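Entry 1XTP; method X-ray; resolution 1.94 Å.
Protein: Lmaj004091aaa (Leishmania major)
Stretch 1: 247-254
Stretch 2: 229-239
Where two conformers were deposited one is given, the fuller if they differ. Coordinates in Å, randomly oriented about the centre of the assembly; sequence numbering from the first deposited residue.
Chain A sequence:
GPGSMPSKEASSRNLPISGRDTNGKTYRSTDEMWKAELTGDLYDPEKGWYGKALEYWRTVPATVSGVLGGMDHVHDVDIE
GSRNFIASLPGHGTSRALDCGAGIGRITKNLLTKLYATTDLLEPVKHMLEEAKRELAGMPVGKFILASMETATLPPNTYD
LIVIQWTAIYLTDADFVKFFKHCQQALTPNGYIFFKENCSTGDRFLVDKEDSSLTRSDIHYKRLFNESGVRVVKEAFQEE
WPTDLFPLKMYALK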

# COMPACT_ATOMS: atom_id res chain seq x y z
N PRO A 247 11.39 6.06 6.89
CA PRO A 247 10.23 6.57 7.59
C PRO A 247 8.92 5.94 7.06
O PRO A 247 8.80 5.63 5.87
CB PRO A 247 10.27 8.07 7.30
CG PRO A 247 11.73 8.34 7.09
CD PRO A 247 12.26 7.14 6.40
N LEU A 248 7.96 5.77 7.95
CA LEU A 248 6.69 5.19 7.61
C LEU A 248 5.60 6.25 7.77
O LEU A 248 5.31 6.68 8.89
CB LEU A 248 6.46 4.00 8.52
CG LEU A 248 5.25 3.11 8.33
CD1 LEU A 248 5.28 2.46 6.98
CD2 LEU A 248 5.27 2.06 9.44
N LYS A 249 5.00 6.66 6.66
CA LYS A 249 3.96 7.69 6.70
C LYS A 249 2.53 7.13 6.49
O LYS A 249 2.28 6.28 5.65
CB LYS A 249 4.25 8.80 5.67
CG LYS A 249 3.75 10.16 6.12
CD LYS A 249 4.12 11.31 5.18
CE LYS A 249 3.37 12.59 5.54
NZ LYS A 249 3.27 13.55 4.39
N MSE A 250 1.62 7.66 7.27
CA MSE A 250 0.20 7.37 7.11
C MSE A 250 -0.51 8.56 6.50
O MSE A 250 -0.26 9.70 6.87
CB MSE A 250 -0.41 7.11 8.48
CG MSE A 250 0.06 5.83 9.10
SE MSE A 250 -0.37 5.74 10.99
CE MSE A 250 1.18 6.75 11.69
N TYR A 251 -1.42 8.28 5.56
CA TYR A 251 -2.30 9.25 4.96
C TYR A 251 -3.75 8.78 5.08
O TYR A 251 -4.05 7.62 4.80
CB TYR A 251 -2.02 9.39 3.47
CG TYR A 251 -0.61 9.74 3.09
CD1 TYR A 251 0.31 8.73 2.82
CD2 TYR A 251 -0.21 11.06 2.93
CE1 TYR A 251 1.60 9.03 2.44
CE2 TYR A 251 1.10 11.38 2.53
CZ TYR A 251 1.98 10.35 2.29
OH TYR A 251 3.27 10.61 1.90
N ALA A 252 -4.64 9.68 5.49
CA ALA A 252 -6.08 9.44 5.41
C ALA A 252 -6.60 10.22 4.21
O ALA A 252 -6.46 11.44 4.18
CB ALA A 252 -6.77 9.89 6.63
N LEU A 253 -7.19 9.52 3.25
CA LEU A 253 -7.57 10.11 1.96
C LEU A 253 -9.08 9.94 1.72
O LEU A 253 -9.66 8.93 2.11
CB LEU A 253 -6.78 9.46 0.81
CG LEU A 253 -5.25 9.31 0.97
CD1 LEU A 253 -4.69 8.27 0.03
CD2 LEU A 253 -4.56 10.64 0.74
N LYS A 254 -9.68 10.94 1.09
CA LYS A 254 -11.10 10.91 0.71
C LYS A 254 -11.28 11.34 -0.74
O LYS A 254 -10.42 12.01 -1.30
CB LYS A 254 -11.91 11.83 1.61
CG LYS A 254 -12.30 11.20 2.91
CD LYS A 254 -13.30 12.05 3.67
CE LYS A 254 -14.00 11.24 4.75
NZ LYS A 254 -15.25 10.57 4.29
OXT LYS A 254 -12.30 11.04 -1.38
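Stretch 2 (229-239) GVRVVKEAFQE

Stretch 2 lies beside stretch 1 as an antiparallel neighbour: the axes of strands 248-253 and 234-237 approach to 4.6 Å, with 168° between their N-to-C directions. Before pairing begins, Gly229 ends a helix in a Schellman motif, its phi of 82° being one that glycine adopts readily. From Val230 the chain is extended, with a single interruption at Val233, whose psi of -39° turns a corner.

The ladder is regular at its far end. Gln238 N donates to Leu248 O at 2.7 Å, and Met250 and Ala236 exchange a reciprocal pair, Met250 N to Ala236 O at 2.8 Å and Ala236 N to Met250 O at 2.9 Å. Lys249 faces Phe237 and Tyr251 faces Glu235 as non-hydrogen-bonded pairs, their CA atoms about 4.3 Å apart. Between Ala252 and Leu253 the register slips by one, a beta bulge: Ala252 O receives Val233 N at 2.8 Å and, weakly, Lys234 N at 3.4 Å, while Ala252 N reaches Lys234 O at 2.9 Å. Beyond it, Leu253 pairs with Val232, and the chain terminus is held by Arg231 N to Lys254 O at 2.9 Å and Lys254 N to Arg231 O at 3.1 Å.

The side chains of Lys249, Tyr251, Leu253, Val232, Glu235 and Phe237 share one face. Lys249 has chi1 between wells at -149°, followed by three t angles; this nearly straight chain runs across the strands and brings NZ to 2.4 Å from Glu235 OE1, a very short salt bridge. Glu235 meets it with chi1 p and chi2 t. On the way, Lys249 CD lies over the Phe237 ring, 4.0 Å from its centroid and 21° off the normal, so one aliphatic stem makes a CH-pi contact and its charged tip an ion pair. Phe237, chi1 m, also brings CE1 to 4.0 Å from Pro247 CB.

Tyr251, also m, places CD2 3.9 Å from Glu235 CB, and Val232 CG1 meets the edge of its ring, 4.4 Å from CD2. Leu253 adopts m,t and sends CD2 to 3.5 Å from Val232 CG2, while its CB lies 3.4 Å from Val230 CG1.

The opposite face carries Met250, Ala252, Lys234 and Ala236. Two of the four are alanines, and Ala252 CB stands 4.1 Å from Lys234 CB. Met250 is a selenomethionine in m,t,m; the end of its side chain comes nearer to the partner strand, and CE reaches 3.6 Å from Gln238 CA. Gln238 is t,p, its CB 4.0 Å from Leu248 CB; its NE2 donates to Glu239 O at 2.7 Å within its own stretch.

At the terminus, Arg231 takes chi1 p with chi2 and chi3 t, and lays one guanidinium face over Lys254 CB, NH1 being 3.7 Å from that atom. Lys254 OXT stays 4.2 Å from Arg231 NH1, well out of the guanidinium plane, so the charges are near each other without a salt bridge. A water also joins the two residues, donating to Lys254 O at 2.6 Å and accepting from Arg231 NH1 at 3.2 Å.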

# COMPACT_ATOMS: atom_id res chain seq x y z
N GLY A 229 -7.49 12.41 -8.11
CA GLY A 229 -8.65 13.18 -7.65
C GLY A 229 -8.96 12.92 -6.19
O GLY A 229 -10.06 13.19 -5.72
N VAL A 230 -7.98 12.42 -5.47
CA VAL A 230 -8.13 12.04 -4.07
C VAL A 230 -7.42 13.08 -3.19
O VAL A 230 -6.38 13.59 -3.59
CB VAL A 230 -7.58 10.59 -3.88
CG1 VAL A 230 -7.03 10.38 -2.49
CG2 VAL A 230 -8.66 9.55 -4.20
N ARG A 231 -7.99 13.44 -2.04
CA ARG A 231 -7.44 14.53 -1.22
C ARG A 231 -6.97 14.05 0.14
O ARG A 231 -7.56 13.14 0.71
CB ARG A 231 -8.44 15.68 -1.07
CG ARG A 231 -9.43 15.54 0.06
CD ARG A 231 -10.38 16.72 0.08
NE ARG A 231 -11.37 16.56 1.14
CZ ARG A 231 -12.43 15.76 1.07
NH1 ARG A 231 -12.68 15.04 -0.03
NH2 ARG A 231 -13.26 15.69 2.10
N VAL A 232 -5.89 14.64 0.64
CA VAL A 232 -5.32 14.26 1.92
C VAL A 232 -6.05 15.00 3.04
O VAL A 232 -6.02 16.21 3.10
CB VAL A 232 -3.79 14.56 1.98
CG1 VAL A 232 -3.21 14.23 3.35
CG2 VAL A 232 -3.05 13.78 0.90
N VAL A 233 -6.71 14.26 3.92
CA VAL A 233 -7.44 14.85 5.03
C VAL A 233 -6.54 14.93 6.24
O VAL A 233 -6.59 15.89 7.00
CB VAL A 233 -8.68 14.04 5.39
CG1 VAL A 233 -9.45 14.72 6.53
CG2 VAL A 233 -9.56 13.86 4.16
N LYS A 234 -5.75 13.89 6.43
CA LYS A 234 -4.81 13.84 7.52
C LYS A 234 -3.57 13.10 7.05
O LYS A 234 -3.64 12.29 6.14
CB LYS A 234 -5.45 13.15 8.73
CG LYS A 234 -4.64 13.26 10.00
CD LYS A 234 -5.41 12.80 11.23
N GLU A 235 -2.42 13.40 7.66
CA GLU A 235 -1.19 12.67 7.41
C GLU A 235 -0.27 12.75 8.62
O GLU A 235 -0.29 13.73 9.34
CB GLU A 235 -0.46 13.22 6.18
CG GLU A 235 0.05 14.63 6.35
CD GLU A 235 0.32 15.28 5.01
OE1 GLU A 235 1.43 15.08 4.47
OE2 GLU A 235 -0.59 15.98 4.51
N ALA A 236 0.52 11.70 8.83
CA ALA A 236 1.43 11.66 9.96
C ALA A 236 2.49 10.59 9.82
O ALA A 236 2.24 9.52 9.27
CB ALA A 236 0.66 11.43 11.24
N PHE A 237 3.68 10.88 10.31
CA PHE A 237 4.72 9.88 10.37
C PHE A 237 4.47 8.97 11.56
O PHE A 237 4.05 9.44 12.62
CB PHE A 237 6.11 10.53 10.47
CG PHE A 237 6.57 11.15 9.19
CD1 PHE A 237 7.09 10.36 8.18
CD2 PHE A 237 6.48 12.53 8.99
CE1 PHE A 237 7.52 10.91 6.99
CE2 PHE A 237 6.89 13.09 7.81
CZ PHE A 237 7.43 12.28 6.80
N GLN A 238 4.69 7.68 11.37
CA GLN A 238 4.70 6.73 12.48
C GLN A 238 5.74 7.12 13.53
O GLN A 238 6.93 7.11 13.25
CB GLN A 238 5.01 5.32 11.95
CG GLN A 238 5.23 4.23 13.05
CD GLN A 238 4.00 4.01 13.91
OE1 GLN A 238 2.92 3.77 13.38
NE2 GLN A 238 4.15 4.14 15.22
N GLU A 239 5.29 7.45 14.74
CA GLU A 239 6.24 7.72 15.83
C GLU A 239 6.91 6.45 16.37
O GLU A 239 6.42 5.35 16.15
CB GLU A 239 5.59 8.50 16.98
CG GLU A 239 4.52 7.75 17.74
CD GLU A 239 3.98 8.55 18.93
OE1 GLU A 239 3.97 9.81 18.90
OE2 GLU A 239 3.57 7.91 19.91
O HOH W 1 -11.42 13.88 -2.74
O HOH W 2 8.41 7.23 10.53